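Local coordinates for protein telomeric DNA-binding factor trf1 (Schizosaccharomyces pombe, PDB 6K5S) that probably binds telomeric repeat DNA in fission yeast, the helical domain here belonging to the TRF family, a domain that in relatives mediates dimerisation, at residues 196-199 against 200-203; 90-94 against 95-99. One frame throughout, in Å; residues are numbered along the deposited sequence.

Contact 1: residues 196-199 against 200-203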
loop_
_atom_site.group_PDB
_atom_site.type_symbol
_atom_site.label_atom_id
_atom_site.label_comp_id
_atom_site.label_asym_id
_atom_site.label_seq_id
_atom_site.Cartn_x
_atom_site.Cartn_y
_atom_site.Cartn_z
ATOM N N PHE A 196 -9.768 -32.970 31.860
ATOM C CA PHE A 196 -11.128 -32.882 31.347
ATOM C C PHE A 196 -11.490 -34.119 30.540
ATOM O O PHE A 196 -10.660 -34.703 29.845
ATOM C CB PHE A 196 -11.330 -31.654 30.464
ATOM C CG PHE A 196 -12.777 -31.408 30.116
ATOM C CD1 PHE A 196 -13.582 -30.666 30.962
ATOM C CD2 PHE A 196 -13.335 -31.947 28.967
ATOM C CE1 PHE A 196 -14.910 -30.439 30.658
ATOM C CE2 PHE A 196 -14.661 -31.726 28.662
ATOM C CZ PHE A 196 -15.451 -30.971 29.506
ATOM N N SER A 197 -12.760 -34.500 30.619
ATOM C CA SER A 197 -13.231 -35.649 29.887
ATOM C C SER A 197 -14.706 -35.403 29.613
ATOM O O SER A 197 -15.427 -35.002 30.539
ATOM C CB SER A 197 -13.053 -36.948 30.669
ATOM O OG SER A 197 -13.654 -38.035 29.988
ATOM N N PRO A 198 -15.181 -35.617 28.376
ATOM C CA PRO A 198 -14.392 -36.053 27.219
ATOM C C PRO A 198 -13.630 -34.895 26.554
ATOM O O PRO A 198 -14.166 -33.804 26.410
ATOM C CB PRO A 198 -15.453 -36.607 26.270
ATOM C CG PRO A 198 -16.651 -35.748 26.545
ATOM C CD PRO A 198 -16.595 -35.388 28.023
ATOM N N GLN A 199 -12.402 -35.167 26.124
ATOM C CA GLN A 199 -11.551 -34.134 25.539
ATOM C C GLN A 199 -12.200 -33.475 24.327
ATOM O O GLN A 199 -12.069 -32.262 24.127
ATOM C CB GLN A 199 -10.207 -34.747 25.165
ATOM C CG GLN A 199 -9.319 -34.986 26.346
ATOM C CD GLN A 199 -8.675 -33.699 26.845
ATOM O OE1 GLN A 199 -8.132 -32.935 26.060
ATOM N NE2 GLN A 199 -8.741 -33.461 28.151
ATOM N N GLU A 200 -12.928 -34.252 23.521
ATOM C CA GLU A 200 -13.538 -33.702 22.318
ATOM C C GLU A 200 -14.591 -32.644 22.641
ATOM O O GLU A 200 -14.952 -31.841 21.769
ATOM C CB GLU A 200 -14.132 -34.841 21.493
ATOM C CG GLU A 200 -13.160 -36.038 21.299
ATOM C CD GLU A 200 -13.342 -37.147 22.343
ATOM O OE1 GLU A 200 -14.040 -38.146 22.034
ATOM O OE2 GLU A 200 -12.784 -37.037 23.467
ATOM N N ALA A 201 -15.072 -32.602 23.874
ATOM C CA ALA A 201 -16.048 -31.602 24.285
ATOM C C ALA A 201 -15.425 -30.259 24.633
ATOM O O ALA A 201 -16.167 -29.313 24.933
ATOM C CB ALA A 201 -16.844 -32.101 25.497
ATOM N N LEU A 202 -14.095 -30.147 24.629
ATOM C CA LEU A 202 -13.484 -28.929 25.155
ATOM C C LEU A 202 -13.869 -27.703 24.331
ATOM O O LEU A 202 -14.001 -26.605 24.877
ATOM C CB LEU A 202 -11.967 -29.093 25.237
ATOM C CG LEU A 202 -11.535 -29.732 26.569
ATOM C CD1 LEU A 202 -10.039 -30.035 26.592
ATOM C CD2 LEU A 202 -11.937 -28.886 27.776
ATOM N N ASN A 203 -14.105 -27.869 23.035
ATOM C CA ASN A 203 -14.455 -26.698 22.243
ATOM C C ASN A 203 -15.866 -26.200 22.530
ATOM O O ASN A 203 -16.167 -25.038 22.249
ATOM C CB ASN A 203 -14.304 -27.000 20.764
ATOM C CG ASN A 203 -15.166 -28.150 20.325
ATOM O OD1 ASN A 203 -16.098 -28.552 21.025
ATOM N ND2 ASN A 203 -14.857 -28.698 19.160
#
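Two successive 3-10-type backbone bonds, Ala201 N to Pro198 O at 2.9 Å and Leu202 N to Gln199 O at 3.0 Å, wind residues 198 to 202 into a short 3-10 turn that leads into helix 202-205. The turn follows a cis peptide bond between Ser197 and Pro198, which probably helped by its bend to bring Phe196 back over the turn after helix 177-195. A chi1 of -170° swings the Phe196 ring away from its own backbone N, and one face meets Leu202, whose CD2 makes a CH-pi contact 3.8 Å from the ring centroid. Ala201 CB meets the same ring at its edge, near the ring plane, and also rests against Pro198 CG. Gln199 runs alongside Leu202, and its chain, bent at chi2 (-77°), turns the amide back toward the preceding loop. There NE2 donates to Phe196 O at 2.8 Å, with NE2 tilted out of the carbonyl plane, and also to Leu193 O near the end of helix 177-195. Gln199 OE1 is hydrogen-bonded to Tyr136 OH, so the amide ties the turn to helix 122-141, against whose Tyr136 and Ile137 Leu202 also packs. On the Leu202 side of the amide, CD1 of Leu202 lies 3.5 Å from Gln199 OE1.

Contact 2: residues 90-94 against 95-99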
loop_
_atom_site.group_PDB
_atom_site.type_symbol
_atom_site.label_atom_id
_atom_site.label_comp_id
_atom_site.label_asym_id
_atom_site.label_seq_id
_atom_site.Cartn_x
_atom_site.Cartn_y
_atom_site.Cartn_z
ATOM N N PHE A 90 -2.059 -10.170 13.959
ATOM C CA PHE A 90 -2.616 -11.133 14.904
ATOM C C PHE A 90 -4.124 -11.263 14.723
ATOM O O PHE A 90 -4.661 -12.382 14.683
ATOM C CB PHE A 90 -2.284 -10.712 16.331
ATOM C CG PHE A 90 -2.465 -11.804 17.345
ATOM C CD1 PHE A 90 -3.730 -12.105 17.838
ATOM C CD2 PHE A 90 -1.368 -12.518 17.824
ATOM C CE1 PHE A 90 -3.902 -13.105 18.782
ATOM C CE2 PHE A 90 -1.542 -13.529 18.765
ATOM C CZ PHE A 90 -2.808 -13.811 19.245
ATOM N N LEU A 91 -4.813 -10.127 14.576
ATOM C CA LEU A 91 -6.262 -10.145 14.425
ATOM C C LEU A 91 -6.668 -10.767 13.097
ATOM O O LEU A 91 -7.656 -11.513 13.030
ATOM C CB LEU A 91 -6.808 -8.721 14.572
ATOM C CG LEU A 91 -8.322 -8.535 14.657
ATOM C CD1 LEU A 91 -8.913 -9.442 15.743
ATOM C CD2 LEU A 91 -8.638 -7.080 14.930
ATOM N N ALA A 92 -5.901 -10.503 12.035
ATOM C CA ALA A 92 -6.210 -11.114 10.744
ATOM C C ALA A 92 -5.956 -12.611 10.781
ATOM O O ALA A 92 -6.719 -13.394 10.198
ATOM C CB ALA A 92 -5.386 -10.468 9.635
ATOM N N ALA A 93 -4.879 -13.032 11.459
ATOM C CA ALA A 93 -4.649 -14.463 11.665
ATOM C C ALA A 93 -5.842 -15.123 12.349
ATOM O O ALA A 93 -6.293 -16.201 11.930
ATOM C CB ALA A 93 -3.381 -14.702 12.492
ATOM N N VAL A 94 -6.351 -14.514 13.424
ATOM C CA VAL A 94 -7.410 -15.199 14.171
ATOM C C VAL A 94 -8.742 -15.167 13.430
ATOM O O VAL A 94 -9.594 -16.038 13.656
ATOM C CB VAL A 94 -7.613 -14.650 15.601
ATOM C CG1 VAL A 94 -6.394 -14.944 16.506
ATOM C CG2 VAL A 94 -7.992 -13.200 15.606
ATOM N N TYR A 95 -8.945 -14.212 12.530
ATOM C CA TYR A 95 -10.120 -14.238 11.668
ATOM C C TYR A 95 -9.881 -15.008 10.373
ATOM O O TYR A 95 -10.796 -15.105 9.546
ATOM C CB TYR A 95 -10.581 -12.811 11.372
ATOM C CG TYR A 95 -11.573 -12.295 12.378
ATOM C CD1 TYR A 95 -12.892 -12.761 12.390
ATOM C CD2 TYR A 95 -11.203 -11.369 13.329
ATOM C CE1 TYR A 95 -13.801 -12.305 13.321
ATOM C CE2 TYR A 95 -12.105 -10.900 14.257
ATOM C CZ TYR A 95 -13.410 -11.373 14.246
ATOM O OH TYR A 95 -14.312 -10.914 15.173
ATOM N N GLY A 96 -8.684 -15.546 10.162
ATOM C CA GLY A 96 -8.412 -16.384 9.011
ATOM C C GLY A 96 -7.951 -15.670 7.763
ATOM O O GLY A 96 -7.674 -16.340 6.756
ATOM N N ALA A 97 -7.841 -14.336 7.798
ATOM C CA ALA A 97 -7.353 -13.585 6.644
ATOM C C ALA A 97 -5.868 -13.829 6.393
ATOM O O ALA A 97 -5.393 -13.663 5.267
ATOM C CB ALA A 97 -7.637 -12.097 6.850
ATOM N N LEU A 98 -5.118 -14.208 7.418
ATOM C CA LEU A 98 -3.731 -14.607 7.271
ATOM C C LEU A 98 -3.584 -15.997 7.861
ATOM O O LEU A 98 -4.316 -16.361 8.785
ATOM C CB LEU A 98 -2.775 -13.644 7.986
ATOM C CG LEU A 98 -2.602 -12.225 7.437
ATOM C CD1 LEU A 98 -1.691 -11.397 8.365
ATOM C CD2 LEU A 98 -2.043 -12.290 6.013
ATOM N N GLN A 99 -2.625 -16.747 7.317
ATOM C CA GLN A 99 -2.364 -18.141 7.672
ATOM C C GLN A 99 -1.177 -18.180 8.631
ATOM O O GLN A 99 -0.026 -18.356 8.226
ATOM C CB GLN A 99 -2.099 -18.978 6.422
ATOM C CG GLN A 99 -3.364 -19.273 5.621
ATOM C CD GLN A 99 -4.459 -19.881 6.479
ATOM O OE1 GLN A 99 -5.451 -19.220 6.802
ATOM N NE2 GLN A 99 -4.281 -21.146 6.861
#
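Ala92 O receives two weak backbone bonds from beyond the helix end, from Ala97 N at 2.8 Å, strongly bent, and from Leu98 N at 3.3 Å. Gly96 N donates to Ala93 O at 3.0 Å. This is a Schellman motif closing helix 76-94, with Gly96 at positive phi (89°), where a side chain would jam against the preceding carbonyl oxygen. The apolar side of the cap is small and close: Ala92 CB touches Ala97 CB at 3.9 Å and lies against CG and CD1 of Leu98. Across the turn Leu98 O accepts a nearly straight CA-H contact from Ala93. One turn back, Tyr95 N bonds to Leu91 O, and the two side chains run side by side in the same direction. In Leu91, chi1 -171° and chi2 52° together bring CD1 to the edge of the Tyr95 ring, 3.8 Å from CE2. The Tyr95 side chain also touches Leu24 of helix 10-24 and Val28, Ala31 and Ser32 of helix 28-36; a serine in its place would probably leave Leu91 CD1 without its aromatic neighbour and open a gap beside those two helices. Ala97 and Leu98 pack on helix 41-60, where Arg54 also bonds to Ala97 O. The chemistry implies a helix end where backbone N-H groups meet the carbonyls of Leu91, Ala93 and, weakly, Ala92, while Leu91, Ala92, Val94, Tyr95 and Leu98 are buried among neighbouring helices.

How the contacts relate
Contact 2 comes first along the chain, where helix 76-94 ends and the loop to helix 102-113 begins; contact 1 follows about a hundred residues later, between helices 177-195 and 202-205. Their centres lie 25 Å apart and the nearest atoms about 14 Å, so the two do not touch. The centre of contact 2 lies about 9 Å from the centre of the chain, among helices 10-24, 28-36, 41-60 and 102-113, whereas that of contact 1 is about 24 Å out, at the surface, leaning on helix 122-141. Both belong to the TRF region of this all-helical protein, and each marks a place where the chain changes direction between helices: one buried, one peripheral.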